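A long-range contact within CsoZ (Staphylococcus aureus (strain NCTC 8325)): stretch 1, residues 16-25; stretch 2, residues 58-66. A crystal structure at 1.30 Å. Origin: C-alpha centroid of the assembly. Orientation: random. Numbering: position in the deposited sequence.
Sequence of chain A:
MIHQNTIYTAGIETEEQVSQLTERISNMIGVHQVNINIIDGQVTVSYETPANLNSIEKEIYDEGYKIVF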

# COMPACT_ATOMS: atom_id res chain seq x y z
N GLU A 16 -6.05 -11.60 -6.45
CA GLU A 16 -6.34 -11.87 -5.08
C GLU A 16 -5.33 -11.14 -4.17
O GLU A 16 -5.72 -10.57 -3.12
CB GLU A 16 -6.34 -13.36 -4.78
CG GLU A 16 -6.53 -13.77 -3.31
CD GLU A 16 -6.73 -15.31 -3.17
OE1 GLU A 16 -6.90 -16.01 -4.21
OE2 GLU A 16 -6.71 -15.83 -2.01
N GLN A 17 -4.07 -11.18 -4.54
CA GLN A 17 -3.07 -10.45 -3.78
C GLN A 17 -3.37 -8.99 -3.73
O GLN A 17 -3.22 -8.34 -2.68
CB GLN A 17 -1.72 -10.72 -4.34
CG GLN A 17 -1.15 -12.10 -4.09
CD GLN A 17 0.13 -12.37 -4.83
OE1 GLN A 17 0.31 -11.85 -5.92
NE2 GLN A 17 1.01 -13.17 -4.27
N VAL A 18 -3.75 -8.41 -4.87
CA VAL A 18 -4.07 -7.02 -4.96
C VAL A 18 -5.25 -6.68 -4.06
O VAL A 18 -5.22 -5.69 -3.32
CB VAL A 18 -4.34 -6.57 -6.41
CG1 VAL A 18 -4.97 -5.20 -6.44
CG2 VAL A 18 -3.10 -6.67 -7.24
N SER A 19 -6.29 -7.49 -4.14
CA SER A 19 -7.47 -7.28 -3.34
C SER A 19 -7.16 -7.30 -1.85
O SER A 19 -7.62 -6.39 -1.11
CB SER A 19 -8.55 -8.33 -3.68
OG SER A 19 -8.95 -8.15 -5.02
N GLN A 20 -6.41 -8.27 -1.42
CA GLN A 20 -6.08 -8.42 -0.01
C GLN A 20 -5.25 -7.25 0.49
O GLN A 20 -5.54 -6.70 1.57
CB GLN A 20 -5.37 -9.72 0.27
CG GLN A 20 -4.84 -9.89 1.70
CD GLN A 20 -5.85 -9.83 2.85
OE1 GLN A 20 -7.06 -9.56 2.66
NE2 GLN A 20 -5.35 -10.05 4.07
N LEU A 21 -4.24 -6.85 -0.26
CA LEU A 21 -3.39 -5.77 0.18
C LEU A 21 -4.13 -4.46 0.13
O LEU A 21 -3.99 -3.60 1.03
CB LEU A 21 -2.14 -5.73 -0.68
CG LEU A 21 -1.13 -4.67 -0.29
CD1 LEU A 21 -0.60 -4.88 1.11
CD2 LEU A 21 0.01 -4.64 -1.29
N THR A 22 -4.97 -4.26 -0.89
CA THR A 22 -5.77 -3.07 -0.95
C THR A 22 -6.62 -2.92 0.30
O THR A 22 -6.73 -1.83 0.87
CB THR A 22 -6.62 -3.02 -2.21
OG1 THR A 22 -5.76 -3.04 -3.37
CG2 THR A 22 -7.44 -1.79 -2.27
N GLU A 23 -7.31 -3.99 0.66
CA GLU A 23 -8.19 -3.94 1.82
C GLU A 23 -7.42 -3.69 3.11
O GLU A 23 -7.83 -2.85 3.90
CB GLU A 23 -9.00 -5.25 1.90
CG GLU A 23 -9.98 -5.26 3.02
CD GLU A 23 -11.33 -4.59 2.72
OE1 GLU A 23 -11.42 -3.79 1.76
OE2 GLU A 23 -12.33 -4.89 3.44
N ARG A 24 -6.33 -4.40 3.30
CA ARG A 24 -5.53 -4.25 4.50
C ARG A 24 -4.98 -2.83 4.63
O ARG A 24 -5.05 -2.25 5.73
CB ARG A 24 -4.43 -5.27 4.59
CG ARG A 24 -4.92 -6.68 4.84
CD ARG A 24 -5.11 -6.90 6.33
NE ARG A 24 -3.91 -6.76 7.09
CZ ARG A 24 -3.84 -6.80 8.40
NH1 ARG A 24 -4.91 -7.11 9.12
NH2 ARG A 24 -2.69 -6.62 9.04
N ILE A 25 -4.42 -2.28 3.56
CA ILE A 25 -3.94 -0.94 3.65
C ILE A 25 -5.09 0.04 3.83
O ILE A 25 -5.05 0.94 4.70
CB ILE A 25 -3.10 -0.57 2.43
CG1 ILE A 25 -1.84 -1.44 2.37
CG2 ILE A 25 -2.77 0.91 2.46
CD1 ILE A 25 -1.04 -1.20 1.10
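Stretch 2 (58-66) KEIYDEGYK

Stretch 2 enters as the end of a helix, residues 58-62, that begins earlier in the chain, and runs roughly antiparallel to the helix of stretch 1: the two axes cross at 147° and approach to 10.3 Å. In register, the CA atoms of L21 and I60 lie 7.2 Å apart and those of I25 and E59 7.0 Å. The second helix ends in a Schellman motif, in which G64 takes positive phi (102/9) and the bonds G64 N to Y61 O (3.0 Å) and Y65 N to I60 O (3.2 Å) close the last turn. Beyond it Y65 is extended (-100/174), and its CA-to-CB bond points toward the first helix.

L21 (t, chi2 p) is the residue with the most surface covered, 73 Å². Its CA-to-CB bond points sideways, but the end of the side chain comes nearer to stretch 2. L21 CD1 lies 4.1 Å from I60 CG1 and 3.4 Å from E63 OE2, while L21 CD2 is 4.1 Å from Y65 CD2. I25 extends this apolar patch, with its CD1 3.9 Å from I60 CG1.

The CA-to-CB bond of E59 (t, chi2 p) points toward stretch 1, and its carboxylate forms a two-pronged salt bridge with R24. The guanidinium donates from R24 NE to E59 OE2 (2.9 Å, 175°) and from R24 NH2 to E59 OE1 (2.9 Å, 152°), with E59 OE2 at its edge, near its plane. E63 packs alongside: E63 OE2 is 3.3 Å from R24 CB, 4.3 Å from R24 NE, opposite charges near each other but beyond a salt bridge, and 2.5 Å from E59 OE2.

Y65 (m), as extensively covered as E59, has its OH 3.2 Å from Q17 CG. A water accepts a hydrogen bond from Y65 OH (2.7 Å) and donates to Q17 O (2.8 Å) and E63 OE1 (2.7 Å), linking the two stretches here.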

# COMPACT_ATOMS: atom_id res chain seq x y z
N LYS A 58 5.17 -1.37 6.21
CA LYS A 58 5.27 -2.56 7.01
C LYS A 58 4.20 -3.57 6.59
O LYS A 58 4.46 -4.77 6.55
CB LYS A 58 5.15 -2.21 8.48
CG LYS A 58 5.13 -3.43 9.38
CD LYS A 58 5.11 -3.10 10.87
CE LYS A 58 5.32 -4.35 11.72
NZ LYS A 58 4.20 -5.30 11.66
N GLU A 59 2.99 -3.10 6.32
CA GLU A 59 1.94 -4.02 5.87
C GLU A 59 2.29 -4.68 4.55
O GLU A 59 2.08 -5.89 4.37
CB GLU A 59 0.62 -3.31 5.75
CG GLU A 59 -0.52 -4.20 5.28
CD GLU A 59 -0.81 -5.37 6.19
OE1 GLU A 59 -0.65 -5.26 7.41
OE2 GLU A 59 -1.32 -6.42 5.75
N ILE A 60 2.89 -3.90 3.65
CA ILE A 60 3.37 -4.47 2.37
C ILE A 60 4.34 -5.57 2.62
O ILE A 60 4.27 -6.63 2.02
CB ILE A 60 3.85 -3.36 1.47
CG1 ILE A 60 2.69 -2.43 1.12
CG2 ILE A 60 4.54 -3.89 0.22
CD1 ILE A 60 3.12 -1.10 0.45
N TYR A 61 5.34 -5.30 3.46
CA TYR A 61 6.32 -6.29 3.79
C TYR A 61 5.73 -7.50 4.53
O TYR A 61 6.13 -8.65 4.29
CB TYR A 61 7.48 -5.67 4.61
CG TYR A 61 8.56 -5.16 3.72
CD1 TYR A 61 8.36 -4.02 2.98
CD2 TYR A 61 9.72 -5.86 3.53
CE1 TYR A 61 9.31 -3.59 2.09
CE2 TYR A 61 10.69 -5.40 2.65
CZ TYR A 61 10.45 -4.30 1.91
OH TYR A 61 11.34 -3.83 0.96
N ASP A 62 4.81 -7.24 5.43
CA ASP A 62 4.18 -8.35 6.17
C ASP A 62 3.44 -9.32 5.27
O ASP A 62 3.33 -10.52 5.58
CB ASP A 62 3.24 -7.82 7.24
CG ASP A 62 3.98 -7.22 8.43
OD1 ASP A 62 5.22 -7.39 8.54
OD2 ASP A 62 3.28 -6.58 9.22
N GLU A 63 2.92 -8.81 4.16
CA GLU A 63 2.24 -9.65 3.18
C GLU A 63 3.17 -10.36 2.22
O GLU A 63 2.68 -11.11 1.36
CB GLU A 63 1.14 -8.85 2.47
CG GLU A 63 0.09 -8.39 3.42
CD GLU A 63 -1.16 -7.89 2.77
OE1 GLU A 63 -1.44 -8.23 1.61
OE2 GLU A 63 -1.89 -7.06 3.36
N GLY A 64 4.47 -10.11 2.32
CA GLY A 64 5.45 -10.82 1.59
C GLY A 64 6.04 -10.12 0.39
O GLY A 64 6.74 -10.76 -0.39
N TYR A 65 5.73 -8.83 0.22
CA TYR A 65 6.22 -8.10 -0.92
C TYR A 65 7.43 -7.27 -0.54
O TYR A 65 7.86 -7.22 0.61
CB TYR A 65 5.08 -7.23 -1.48
CG TYR A 65 3.82 -8.05 -1.67
CD1 TYR A 65 3.79 -9.17 -2.49
CD2 TYR A 65 2.69 -7.76 -0.96
CE1 TYR A 65 2.68 -9.97 -2.56
CE2 TYR A 65 1.56 -8.51 -1.07
CZ TYR A 65 1.58 -9.62 -1.90
OH TYR A 65 0.48 -10.45 -1.91
N LYS A 66 8.03 -6.67 -1.54
CA LYS A 66 9.19 -5.76 -1.34
C LYS A 66 8.88 -4.43 -1.92
O LYS A 66 7.96 -4.27 -2.71
CB LYS A 66 10.43 -6.36 -1.97
CG LYS A 66 10.76 -7.74 -1.48
CD LYS A 66 11.18 -7.76 -0.04
CE LYS A 66 11.38 -9.18 0.52
NZ LYS A 66 12.45 -9.86 -0.25
O HOH W 1 -1.74 -9.65 -0.68